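Local structure of hypothetical protein PH1789 (Pyrococcus horikoshii, 1WR2) at residues 138-143 / 174-179; 188-193 / 216-221. The protein is of unknown function but has an ATP-grasp domain, an alpha+beta fold in which antiparallel sheets are packed against helices. All coordinates share one frame; numbering follows the deposited sequence.

Interaction 1 (138-143 / 174-179)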
loop_
_atom_site.group_PDB
_atom_site.type_symbol
_atom_site.label_atom_id
_atom_site.label_comp_id
_atom_site.label_asym_id
_atom_site.label_seq_id
_atom_site.Cartn_x
_atom_site.Cartn_y
_atom_site.Cartn_z
ATOM N N PHE A 138 12.371 -6.415 3.269
ATOM C CA PHE A 138 12.543 -5.733 1.997
ATOM C C PHE A 138 12.948 -6.740 0.934
ATOM O O PHE A 138 13.704 -7.671 1.207
ATOM C CB PHE A 138 13.628 -4.662 2.080
ATOM C CG PHE A 138 13.973 -4.067 0.749
ATOM C CD1 PHE A 138 13.093 -3.192 0.116
ATOM C CD2 PHE A 138 15.154 -4.423 0.101
ATOM C CE1 PHE A 138 13.377 -2.684 -1.141
ATOM C CE2 PHE A 138 15.452 -3.917 -1.163
ATOM C CZ PHE A 138 14.562 -3.046 -1.787
ATOM N N GLY A 139 12.444 -6.541 -0.279
ATOM C CA GLY A 139 12.776 -7.416 -1.387
ATOM C C GLY A 139 12.089 -6.881 -2.627
ATOM O O GLY A 139 11.208 -6.027 -2.515
ATOM N N LEU A 140 12.477 -7.354 -3.808
ATOM C CA LEU A 140 11.837 -6.881 -5.031
ATOM C C LEU A 140 10.450 -7.486 -5.175
ATOM O O LEU A 140 10.167 -8.561 -4.638
ATOM C CB LEU A 140 12.661 -7.249 -6.272
ATOM C CG LEU A 140 13.991 -6.529 -6.507
ATOM C CD1 LEU A 140 14.510 -6.870 -7.897
ATOM C CD2 LEU A 140 13.803 -5.035 -6.381
ATOM N N GLY A 141 9.589 -6.789 -5.910
ATOM C CA GLY A 141 8.240 -7.276 -6.128
ATOM C C GLY A 141 8.155 -8.027 -7.443
ATOM O O GLY A 141 9.136 -8.615 -7.895
ATOM N N GLY A 142 6.986 -7.998 -8.070
ATOM C CA GLY A 142 6.819 -8.703 -9.325
ATOM C C GLY A 142 5.912 -9.891 -9.095
ATOM O O GLY A 142 5.474 -10.119 -7.970
ATOM N N ILE A 143 5.633 -10.656 -10.144
ATOM C CA ILE A 143 4.754 -11.812 -10.007
ATOM C C ILE A 143 5.500 -13.079 -9.583
ATOM O O ILE A 143 4.880 -14.093 -9.251
ATOM C CB ILE A 143 3.993 -12.079 -11.321
ATOM C CG1 ILE A 143 4.982 -12.255 -12.475
ATOM C CG2 ILE A 143 3.046 -10.919 -11.609
ATOM C CD1 ILE A 143 4.327 -12.604 -13.800
ATOM N N PRO A 174 22.056 -6.052 -7.355
ATOM C CA PRO A 174 22.695 -5.559 -8.578
ATOM C C PRO A 174 21.688 -4.942 -9.535
ATOM O O PRO A 174 22.001 -4.005 -10.268
ATOM C CB PRO A 174 23.348 -6.814 -9.151
ATOM C CG PRO A 174 23.760 -7.543 -7.913
ATOM C CD PRO A 174 22.518 -7.417 -7.044
ATOM N N ILE A 175 20.472 -5.477 -9.524
ATOM C CA ILE A 175 19.413 -4.976 -10.388
ATOM C C ILE A 175 19.033 -3.539 -10.029
ATOM O O ILE A 175 18.769 -2.716 -10.908
ATOM C CB ILE A 175 18.175 -5.879 -10.293
ATOM C CG1 ILE A 175 18.530 -7.276 -10.805
ATOM C CG2 ILE A 175 17.027 -5.286 -11.093
ATOM C CD1 ILE A 175 17.437 -8.301 -10.623
ATOM N N LEU A 176 19.012 -3.238 -8.735
ATOM C CA LEU A 176 18.673 -1.899 -8.268
ATOM C C LEU A 176 19.794 -0.916 -8.578
ATOM O O LEU A 176 19.546 0.253 -8.863
ATOM C CB LEU A 176 18.423 -1.906 -6.761
ATOM C CG LEU A 176 17.247 -2.727 -6.239
ATOM C CD1 LEU A 176 17.188 -2.615 -4.721
ATOM C CD2 LEU A 176 15.953 -2.222 -6.863
ATOM N N ALA A 177 21.028 -1.399 -8.506
ATOM C CA ALA A 177 22.188 -0.561 -8.778
ATOM C C ALA A 177 22.272 -0.254 -10.268
ATOM O O ALA A 177 22.951 0.686 -10.679
ATOM C CB ALA A 177 23.460 -1.263 -8.310
ATOM N N GLY A 178 21.576 -1.055 -11.070
ATOM C CA GLY A 178 21.588 -0.855 -12.508
ATOM C C GLY A 178 22.603 -1.745 -13.201
ATOM O O GLY A 178 23.797 -1.438 -13.218
ATOM N N ALA A 179 22.131 -2.851 -13.769
ATOM C CA ALA A 179 23.001 -3.788 -14.470
ATOM C C ALA A 179 23.030 -3.489 -15.970
ATOM O O ALA A 179 23.902 -2.761 -16.460
ATOM C CB ALA A 179 22.522 -5.214 -14.231
#
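At the end of strand 133-140, in the larger antiparallel sheet, Phe138 and Leu140 reach out to meet Leu176 and Ile175 of the short helix 173-177. Two residues apart on the strand, they leave the same face of the sheet; Gly139 between them is hydrogen-bonded through its backbone to Ile123. Leu176 fits between Phe138 and Leu140 and gives one methyl to each. Its CD2 lies 3.6 Å from CD2 of Leu140, the tightest approach of the contact, and the two leucines slide past each other in opposite senses. Its CD1 comes to the rim of the Phe138 ring, in the ring plane, 4.0 Å from CZ; the ring is thus met at its edge and not over a face. Phe138 holds CG anti to its backbone N (chi1 172°), which carries CZ out to the helix. With its other methyl, CD1, Leu140 touches the preceding helix residue, 4.2 Å from CD1 of Ile175 at the exposed margin. Met166 and Ile167 of helix 160-168 also touch Phe138, while Val122 of the adjacent strand lies against both sheet residues. Helices laid over one face of an antiparallel sheet by aliphatic and aromatic side chains form the layered alpha+beta architecture of ATP-grasp domains.

Interaction 2 (188-193 / 216-221)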
loop_
_atom_site.group_PDB
_atom_site.type_symbol
_atom_site.label_atom_id
_atom_site.label_comp_id
_atom_site.label_asym_id
_atom_site.label_seq_id
_atom_site.Cartn_x
_atom_site.Cartn_y
_atom_site.Cartn_z
ATOM N N ASP A 188 18.271 5.920 -1.911
ATOM C CA ASP A 188 18.018 6.814 -0.782
ATOM C C ASP A 188 16.526 6.920 -0.483
ATOM O O ASP A 188 16.112 7.056 0.673
ATOM C CB ASP A 188 18.590 8.200 -1.083
ATOM C CG ASP A 188 20.107 8.204 -1.128
ATOM O OD1 ASP A 188 20.690 7.386 -1.869
ATOM O OD2 ASP A 188 20.716 9.032 -0.420
ATOM N N ALA A 189 15.720 6.869 -1.537
ATOM C CA ALA A 189 14.278 6.942 -1.383
ATOM C C ALA A 189 13.816 5.671 -0.669
ATOM O O ALA A 189 12.949 5.709 0.201
ATOM C CB ALA A 189 13.613 7.058 -2.749
ATOM N N ILE A 190 14.405 4.541 -1.033
ATOM C CA ILE A 190 14.029 3.293 -0.384
ATOM C C ILE A 190 14.437 3.350 1.078
ATOM O O ILE A 190 13.676 2.961 1.957
ATOM C CB ILE A 190 14.702 2.090 -1.040
ATOM C CG1 ILE A 190 14.339 2.045 -2.525
ATOM C CG2 ILE A 190 14.251 0.813 -0.340
ATOM C CD1 ILE A 190 15.037 0.960 -3.298
ATOM N N VAL A 191 15.645 3.838 1.336
ATOM C CA VAL A 191 16.135 3.944 2.703
ATOM C C VAL A 191 15.195 4.799 3.545
ATOM O O VAL A 191 14.920 4.485 4.703
ATOM C CB VAL A 191 17.546 4.570 2.732
ATOM C CG1 VAL A 191 17.938 4.906 4.156
ATOM C CG2 VAL A 191 18.548 3.607 2.116
ATOM N N ASP A 192 14.702 5.886 2.960
ATOM C CA ASP A 192 13.792 6.772 3.671
ATOM C C ASP A 192 12.475 6.055 4.001
ATOM O O ASP A 192 11.936 6.216 5.100
ATOM C CB ASP A 192 13.522 8.032 2.843
ATOM C CG ASP A 192 12.734 9.082 3.616
ATOM O OD1 ASP A 192 13.205 9.514 4.693
ATOM O OD2 ASP A 192 11.646 9.472 3.145
ATOM N N MET A 193 11.964 5.256 3.066
ATOM C CA MET A 193 10.719 4.530 3.320
ATOM C C MET A 193 10.882 3.518 4.439
ATOM O O MET A 193 10.031 3.407 5.314
ATOM C CB MET A 193 10.237 3.808 2.073
ATOM C CG MET A 193 9.433 4.680 1.138
ATOM S SD MET A 193 8.656 3.686 -0.146
ATOM C CE MET A 193 10.051 3.478 -1.262
ATOM N N VAL A 216 5.139 -1.003 -4.427
ATOM C CA VAL A 216 5.797 0.288 -4.273
ATOM C C VAL A 216 6.621 0.427 -5.550
ATOM O O VAL A 216 7.298 -0.518 -5.948
ATOM C CB VAL A 216 6.783 0.319 -3.086
ATOM C CG1 VAL A 216 7.607 1.607 -3.140
ATOM C CG2 VAL A 216 6.033 0.228 -1.768
ATOM N N PHE A 217 6.550 1.579 -6.207
ATOM C CA PHE A 217 7.337 1.775 -7.417
ATOM C C PHE A 217 8.514 2.669 -7.056
ATOM O O PHE A 217 8.334 3.710 -6.417
ATOM C CB PHE A 217 6.523 2.457 -8.532
ATOM C CG PHE A 217 5.421 1.607 -9.117
ATOM C CD1 PHE A 217 5.504 0.220 -9.116
ATOM C CD2 PHE A 217 4.317 2.205 -9.715
ATOM C CE1 PHE A 217 4.510 -0.556 -9.702
ATOM C CE2 PHE A 217 3.320 1.437 -10.304
ATOM C CZ PHE A 217 3.417 0.054 -10.296
ATOM N N VAL A 218 9.714 2.263 -7.455
ATOM C CA VAL A 218 10.904 3.058 -7.181
ATOM C C VAL A 218 11.479 3.576 -8.491
ATOM O O VAL A 218 11.811 2.806 -9.390
ATOM C CB VAL A 218 11.984 2.241 -6.437
ATOM C CG1 VAL A 218 13.196 3.121 -6.153
ATOM C CG2 VAL A 218 11.420 1.706 -5.127
ATOM N N TYR A 219 11.584 4.895 -8.592
ATOM C CA TYR A 219 12.097 5.527 -9.794
ATOM C C TYR A 219 13.606 5.709 -9.734
ATOM O O TYR A 219 14.240 5.389 -8.729
ATOM C CB TYR A 219 11.391 6.865 -10.003
ATOM C CG TYR A 219 9.883 6.726 -10.054
ATOM C CD1 TYR A 219 9.274 5.907 -11.005
ATOM C CD2 TYR A 219 9.067 7.402 -9.145
ATOM C CE1 TYR A 219 7.890 5.769 -11.051
ATOM C CE2 TYR A 219 7.681 7.267 -9.181
ATOM C CZ TYR A 219 7.102 6.454 -10.135
ATOM O OH TYR A 219 5.736 6.339 -10.192
ATOM N N ASN A 220 14.182 6.227 -10.813
ATOM C CA ASN A 220 15.623 6.413 -10.871
ATOM C C ASN A 220 16.152 7.389 -9.836
ATOM O O ASN A 220 15.390 8.090 -9.174
ATOM C CB ASN A 220 16.036 6.840 -12.278
ATOM C CG ASN A 220 15.505 5.897 -13.341
ATOM O OD1 ASN A 220 15.565 4.675 -13.189
ATOM N ND2 ASN A 220 14.984 6.460 -14.423
ATOM N N LYS A 221 17.472 7.419 -9.700
ATOM C CA LYS A 221 18.140 8.274 -8.728
ATOM C C LYS A 221 17.603 9.698 -8.682
ATOM O O LYS A 221 17.385 10.328 -9.718
ATOM C CB LYS A 221 19.646 8.294 -9.012
ATOM C CG LYS A 221 20.504 8.796 -7.856
ATOM C CD LYS A 221 21.985 8.584 -8.157
ATOM C CE LYS A 221 22.871 8.961 -6.977
ATOM N NZ LYS A 221 22.783 10.407 -6.634
#
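Ile190 of helix 187-203 lowers its longer branch onto Val218, near the end of strand 208-218, and the two side chains cross at about a right angle. From CB, the path runs through CG1, which stands beside the backbone N and anti to the carbonyl carbon (chi1 -57°). CG1 sits astride both valine methyls, 3.9 Å from CG2 and 4.0 Å from CG1 of Val218. One bond further, the tip CD1 of Ile190 keeps the same company, 4.0 Å from CG1 of Val218, so the last two carbons of the branch share one valine. One turn along the helix, Met193 bends at chi3 (-80°) and slides past Val216 in the opposite sense. Its CE lies 3.6 Å from CG1 of Val216, with SD 3.8 Å from that same methyl, and CE also comes 4.5 Å from CG2 of Val218. Helix and strand run roughly antiparallel, at 148° between the short segments' directions, their axes 10.0 Å apart at closest approach. Ile124 and Ala225 on the flanking strands also touch Met193, while Val122 touches both valines. No hydrogen bond spans the two segments and all four touching side chains are buried, which implies that dispersion and the exclusion of water hold helix to sheet here.

How the interactions relate
Both contacts lay a helix on the same antiparallel sheet, and the two helices, 173-177 and 187-203, follow each other in the chain. The centres of the two contacts are about 11 Å apart, and they meet directly where CE1 of Phe138 packs 3.7 Å from CG2 of Ile190, joining into one apolar patch. Interaction 2 is fully buried and uses strand 208-218, toward the middle of the sheet. Interaction 1 lies further from the centre of the chain, on strand 133-140, next to the edge strand 152-155, and is only partly buried, with Ile175 exposed. Both are wholly apolar, but an aromatic edge contributes to the first, whereas a thioether takes part in the second.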